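Local coordinates for protein trans-4-hydroxy-L-proline dehydratase (Clostridioides difficile 70-100-2010, PDB 6VXC) that dehydrates trans-4-hydroxy-L-proline to (S)-1-pyrroline-5-carboxylate by glycyl radical chemistry, a step in the anaerobic breakdown of hydroxyproline, at residues L722-G734 and L797-F809. Sequence-based numbering, arbitrary orientation.
Sequences LLNQRFAPSVVQG and LQDEIIGRTEQTF
Arg726 and residues 802-806 illustrate how one long side chain can tie a helix terminus to a neighbouring strand. Arg726 CB lies 3.5 Å from Thr805 O, and CG and CD follow the same stretch of backbone, CD coming up against Arg804 O. With CG anti to the backbone N (chi1 169°) and the chain extended onward to NE, the guanidinium is carried to the carbonyls of Ile802 and Arg804. NE and CZ pass beneath Glu806 CB, which sits over the centre of one guanidinium face. At the tip, Arg726 NH1 is shared by two carbonyls, Ile802 O and Arg804 O, each 2.9 Å away; both bonds are weak and bent. Arg726 NH2 makes a salt bridge to Glu806 OE1 at 3.0 Å, the carboxylate plane turned 79° from that of the guanidinium.

Both segments lie in the C-terminal glycine radical region, whose strand 724-726 forms one edge of a mixed sheet shared with the PFL part of the chain, next to strand 755-759. The C-terminal tail joins it through a single beta bridge, Phe727 with Gln807: Gln807 N donates to Arg726 O, and Ala728 N reaches Gln807 O at 3.1 Å in a nearly straight bond. A water links Arg726 N, weakly, to Thr805 O. Gln807, bent at chi2, folds its amide back to Gln725, and Gln807 NE2 meets an in-plane lone pair of Gln725 OE1 at 2.9 Å.

Beyond the bridge, the rings of Phe727 and the C-terminal Phe809 form an offset stack, centroids 4.6 Å apart and planes inclined by 29°. Val732 CG1 meets the edge of the Phe809 ring, while helix 734-750 touches both phenylalanines through Leu744 and Asn740.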
loop_
_atom_site.group_PDB
_atom_site.type_symbol
_atom_site.label_atom_id
_atom_site.label_comp_id
_atom_site.label_asym_id
_atom_site.label_seq_id
_atom_site.Cartn_x
_atom_site.Cartn_y
_atom_site.Cartn_z
ATOM N N LEU A 722 -8.058 9.334 0.224
ATOM C CA LEU A 722 -8.273 8.624 1.477
ATOM C C LEU A 722 -9.042 9.509 2.457
ATOM O O LEU A 722 -8.581 10.598 2.806
ATOM C CB LEU A 722 -6.934 8.200 2.069
ATOM C CG LEU A 722 -7.000 7.173 3.192
ATOM C CD1 LEU A 722 -5.662 6.436 3.246
ATOM C CD2 LEU A 722 -7.318 7.819 4.518
ATOM N N LEU A 723 -10.194 9.040 2.923
ATOM C CA LEU A 723 -10.985 9.781 3.907
ATOM C C LEU A 723 -11.225 8.926 5.145
ATOM O O LEU A 723 -11.904 7.901 5.062
ATOM C CB LEU A 723 -12.323 10.248 3.321
ATOM C CG LEU A 723 -13.285 10.928 4.325
ATOM C CD1 LEU A 723 -12.638 12.152 4.960
ATOM C CD2 LEU A 723 -14.596 11.332 3.670
ATOM N N ASN A 724 -10.703 9.379 6.295
ATOM C CA ASN A 724 -11.013 8.830 7.614
ATOM C C ASN A 724 -12.181 9.583 8.235
ATOM O O ASN A 724 -12.222 10.814 8.205
ATOM C CB ASN A 724 -9.841 8.966 8.584
ATOM C CG ASN A 724 -8.796 7.916 8.411
ATOM O OD1 ASN A 724 -7.599 8.225 8.298
ATOM N ND2 ASN A 724 -9.218 6.672 8.374
ATOM N N GLN A 725 -13.121 8.839 8.812
ATOM C CA GLN A 725 -14.157 9.404 9.669
ATOM C C GLN A 725 -14.287 8.536 10.911
ATOM O O GLN A 725 -13.947 7.351 10.898
ATOM C CB GLN A 725 -15.507 9.532 8.946
ATOM C CG GLN A 725 -15.622 10.718 7.951
ATOM C CD GLN A 725 -15.577 12.081 8.635
ATOM O OE1 GLN A 725 -16.579 12.546 9.171
ATOM N NE2 GLN A 725 -14.417 12.732 8.603
ATOM N N ARG A 726 -14.757 9.151 11.990
ATOM C CA ARG A 726 -14.832 8.520 13.298
ATOM C C ARG A 726 -16.186 8.820 13.927
ATOM O O ARG A 726 -16.652 9.959 13.877
ATOM C CB ARG A 726 -13.693 9.020 14.192
ATOM C CG ARG A 726 -13.835 8.640 15.627
ATOM C CD ARG A 726 -12.876 9.408 16.502
ATOM N NE ARG A 726 -13.266 9.255 17.895
ATOM C CZ ARG A 726 -12.730 9.912 18.913
ATOM N NH1 ARG A 726 -11.756 10.791 18.715
ATOM N NH2 ARG A 726 -13.176 9.675 20.137
ATOM N N PHE A 727 -16.811 7.809 14.526
ATOM C CA PHE A 727 -18.125 7.956 15.139
ATOM C C PHE A 727 -18.079 7.599 16.616
ATOM O O PHE A 727 -17.396 6.655 17.021
ATOM C CB PHE A 727 -19.163 7.067 14.470
ATOM C CG PHE A 727 -19.463 7.466 13.079
ATOM C CD1 PHE A 727 -20.049 8.685 12.811
ATOM C CD2 PHE A 727 -19.175 6.617 12.031
ATOM C CE1 PHE A 727 -20.306 9.062 11.516
ATOM C CE2 PHE A 727 -19.450 6.989 10.740
ATOM C CZ PHE A 727 -20.006 8.214 10.487
ATOM N N ALA A 728 -18.837 8.341 17.402
ATOM C CA ALA A 728 -19.082 7.948 18.775
ATOM C C ALA A 728 -19.757 6.584 18.785
ATOM O O ALA A 728 -20.681 6.355 18.001
ATOM C CB ALA A 728 -19.968 8.983 19.477
ATOM N N PRO A 729 -19.321 5.652 19.627
ATOM C CA PRO A 729 -19.980 4.333 19.637
ATOM C C PRO A 729 -21.473 4.412 19.927
ATOM O O PRO A 729 -22.248 3.631 19.367
ATOM C CB PRO A 729 -19.221 3.569 20.729
ATOM C CG PRO A 729 -17.876 4.280 20.824
ATOM C CD PRO A 729 -18.159 5.722 20.532
ATOM N N SER A 730 -21.924 5.385 20.714
ATOM C CA SER A 730 -23.342 5.404 21.060
ATOM C C SER A 730 -24.224 5.790 19.878
ATOM O O SER A 730 -25.408 5.433 19.867
ATOM C CB SER A 730 -23.598 6.350 22.232
ATOM O OG SER A 730 -23.058 7.635 21.980
ATOM N N VAL A 731 -23.680 6.490 18.872
ATOM C CA VAL A 731 -24.513 7.001 17.786
ATOM C C VAL A 731 -24.624 6.045 16.616
ATOM O O VAL A 731 -25.342 6.348 15.656
ATOM C CB VAL A 731 -24.001 8.368 17.286
ATOM C CG1 VAL A 731 -23.923 9.336 18.437
ATOM C CG2 VAL A 731 -22.634 8.227 16.604
ATOM N N VAL A 732 -23.934 4.913 16.648
ATOM C CA VAL A 732 -24.093 3.895 15.627
ATOM C C VAL A 732 -24.771 2.641 16.190
ATOM O O VAL A 732 -24.619 1.567 15.636
ATOM C CB VAL A 732 -22.749 3.550 14.955
ATOM C CG1 VAL A 732 -22.180 4.769 14.248
ATOM C CG2 VAL A 732 -21.761 2.999 15.971
ATOM N N GLN A 733 -25.514 2.756 17.284
ATOM C CA GLN A 733 -26.120 1.575 17.887
ATOM C C GLN A 733 -27.415 1.214 17.182
ATOM O O GLN A 733 -28.091 2.068 16.605
ATOM C CB GLN A 733 -26.384 1.789 19.380
ATOM C CG GLN A 733 -25.146 1.680 20.213
ATOM C CD GLN A 733 -25.281 2.345 21.564
ATOM O OE1 GLN A 733 -26.240 3.067 21.824
ATOM N NE2 GLN A 733 -24.311 2.098 22.436
ATOM N N GLY A 734 -27.751 -0.073 17.235
ATOM C CA GLY A 734 -29.002 -0.569 16.701
ATOM C C GLY A 734 -29.063 -0.569 15.185
ATOM O O GLY A 734 -28.089 -0.315 14.480
ATOM N N LEU A 797 1.385 9.340 16.930
ATOM C CA LEU A 797 0.350 8.797 16.056
ATOM C C LEU A 797 -0.896 8.414 16.848
ATOM O O LEU A 797 -2.020 8.686 16.420
ATOM C CB LEU A 797 0.901 7.590 15.297
ATOM C CG LEU A 797 -0.051 6.840 14.355
ATOM C CD1 LEU A 797 -0.802 7.795 13.408
ATOM C CD2 LEU A 797 0.730 5.801 13.575
ATOM N N GLN A 798 -0.714 7.792 18.012
ATOM C CA GLN A 798 -1.845 7.520 18.890
ATOM C C GLN A 798 -2.642 8.787 19.167
ATOM O O GLN A 798 -3.876 8.797 19.066
ATOM C CB GLN A 798 -1.358 6.916 20.203
ATOM C CG GLN A 798 -0.794 5.523 20.086
ATOM C CD GLN A 798 -0.303 5.019 21.430
ATOM O OE1 GLN A 798 -0.161 5.800 22.370
ATOM N NE2 GLN A 798 -0.061 3.711 21.534
ATOM N N ASP A 799 -1.945 9.867 19.537
ATOM C CA ASP A 799 -2.626 11.120 19.834
ATOM C C ASP A 799 -3.272 11.733 18.596
ATOM O O ASP A 799 -4.270 12.450 18.717
ATOM C CB ASP A 799 -1.645 12.113 20.474
ATOM C CG ASP A 799 -1.271 11.727 21.912
ATOM O OD1 ASP A 799 -1.917 10.817 22.472
ATOM O OD2 ASP A 799 -0.343 12.340 22.474
ATOM N N GLU A 800 -2.701 11.514 17.410
ATOM C CA GLU A 800 -3.351 11.993 16.196
ATOM C C GLU A 800 -4.716 11.326 16.039
ATOM O O GLU A 800 -5.737 11.999 15.869
ATOM C CB GLU A 800 -2.443 11.724 14.985
ATOM C CG GLU A 800 -2.891 12.356 13.654
ATOM C CD GLU A 800 -3.920 11.502 12.886
ATOM O OE1 GLU A 800 -5.074 11.937 12.730
ATOM O OE2 GLU A 800 -3.569 10.395 12.434
ATOM N N ILE A 801 -4.756 10.003 16.196
ATOM C CA ILE A 801 -6.004 9.247 16.044
ATOM C C ILE A 801 -7.035 9.678 17.082
ATOM O O ILE A 801 -8.215 9.873 16.765
ATOM C CB ILE A 801 -5.716 7.736 16.134
ATOM C CG1 ILE A 801 -4.892 7.292 14.917
ATOM C CG2 ILE A 801 -7.033 6.921 16.324
ATOM C CD1 ILE A 801 -4.245 5.955 15.061
ATOM N N ILE A 802 -6.603 9.842 18.333
ATOM C CA ILE A 802 -7.503 10.255 19.404
ATOM C C ILE A 802 -8.077 11.643 19.145
ATOM O O ILE A 802 -9.191 11.953 19.580
ATOM C CB ILE A 802 -6.767 10.215 20.761
ATOM C CG1 ILE A 802 -6.403 8.776 21.138
ATOM C CG2 ILE A 802 -7.617 10.881 21.830
ATOM C CD1 ILE A 802 -5.410 8.654 22.295
ATOM N N GLY A 803 -7.307 12.515 18.496
ATOM C CA GLY A 803 -7.742 13.864 18.201
ATOM C C GLY A 803 -8.675 13.992 17.021
ATOM O O GLY A 803 -9.225 15.077 16.810
ATOM N N ARG A 804 -8.893 12.915 16.266
ATOM C CA ARG A 804 -9.809 12.996 15.135
ATOM C C ARG A 804 -11.226 13.272 15.640
ATOM O O ARG A 804 -11.590 12.906 16.755
ATOM C CB ARG A 804 -9.756 11.714 14.296
ATOM C CG ARG A 804 -8.403 11.458 13.639
ATOM C CD ARG A 804 -8.373 10.129 12.891
ATOM N NE ARG A 804 -7.039 9.770 12.409
ATOM C CZ ARG A 804 -6.753 8.624 11.791
ATOM N NH1 ARG A 804 -7.706 7.719 11.570
ATOM N NH2 ARG A 804 -5.517 8.382 11.388
ATOM N N THR A 805 -12.010 13.972 14.829
ATOM C CA THR A 805 -13.314 14.451 15.278
ATOM C C THR A 805 -14.262 13.292 15.564
ATOM O O THR A 805 -14.432 12.402 14.735
ATOM C CB THR A 805 -13.905 15.383 14.232
ATOM O OG1 THR A 805 -12.950 16.410 13.949
ATOM C CG2 THR A 805 -15.199 16.033 14.761
ATOM N N GLU A 806 -14.867 13.290 16.751
ATOM C CA GLU A 806 -15.840 12.249 17.073
ATOM C C GLU A 806 -17.194 12.690 16.522
ATOM O O GLU A 806 -17.813 13.613 17.046
ATOM C CB GLU A 806 -15.886 11.976 18.577
ATOM C CG GLU A 806 -16.745 10.746 18.955
ATOM C CD GLU A 806 -16.690 10.388 20.449
ATOM O OE1 GLU A 806 -16.088 9.352 20.819
ATOM O OE2 GLU A 806 -17.263 11.142 21.248
ATOM N N GLN A 807 -17.637 12.071 15.431
ATOM C CA GLN A 807 -18.851 12.523 14.765
ATOM C C GLN A 807 -20.098 11.933 15.416
ATOM O O GLN A 807 -20.074 10.844 15.990
ATOM C CB GLN A 807 -18.833 12.155 13.281
ATOM C CG GLN A 807 -17.611 12.686 12.522
ATOM C CD GLN A 807 -17.680 14.181 12.223
ATOM O OE1 GLN A 807 -18.284 14.967 12.969
ATOM N NE2 GLN A 807 -17.058 14.577 11.126
ATOM N N THR A 808 -21.192 12.669 15.315
ATOM C CA THR A 808 -22.515 12.159 15.640
ATOM C C THR A 808 -23.433 12.311 14.433
ATOM O O THR A 808 -23.206 13.147 13.556
ATOM C CB THR A 808 -23.114 12.893 16.853
ATOM O OG1 THR A 808 -23.263 14.273 16.537
ATOM C CG2 THR A 808 -22.225 12.771 18.069
ATOM N N PHE A 809 -24.441 11.454 14.360
ATOM C CA PHE A 809 -25.511 11.651 13.399
ATOM C C PHE A 809 -26.612 12.515 14.024
ATOM O O PHE A 809 -27.273 13.315 13.351
ATOM C CB PHE A 809 -26.079 10.323 12.913
ATOM C CG PHE A 809 -25.118 9.519 12.098
ATOM C CD1 PHE A 809 -24.749 9.951 10.850
ATOM C CD2 PHE A 809 -24.635 8.310 12.555
ATOM C CE1 PHE A 809 -23.880 9.226 10.082
ATOM C CE2 PHE A 809 -23.768 7.565 11.779
ATOM C CZ PHE A 809 -23.388 8.026 10.542
ATOM O OXT PHE A 809 -26.870 12.415 15.231
HETATM O O HOH W 1 -13.933 12.031 12.170
#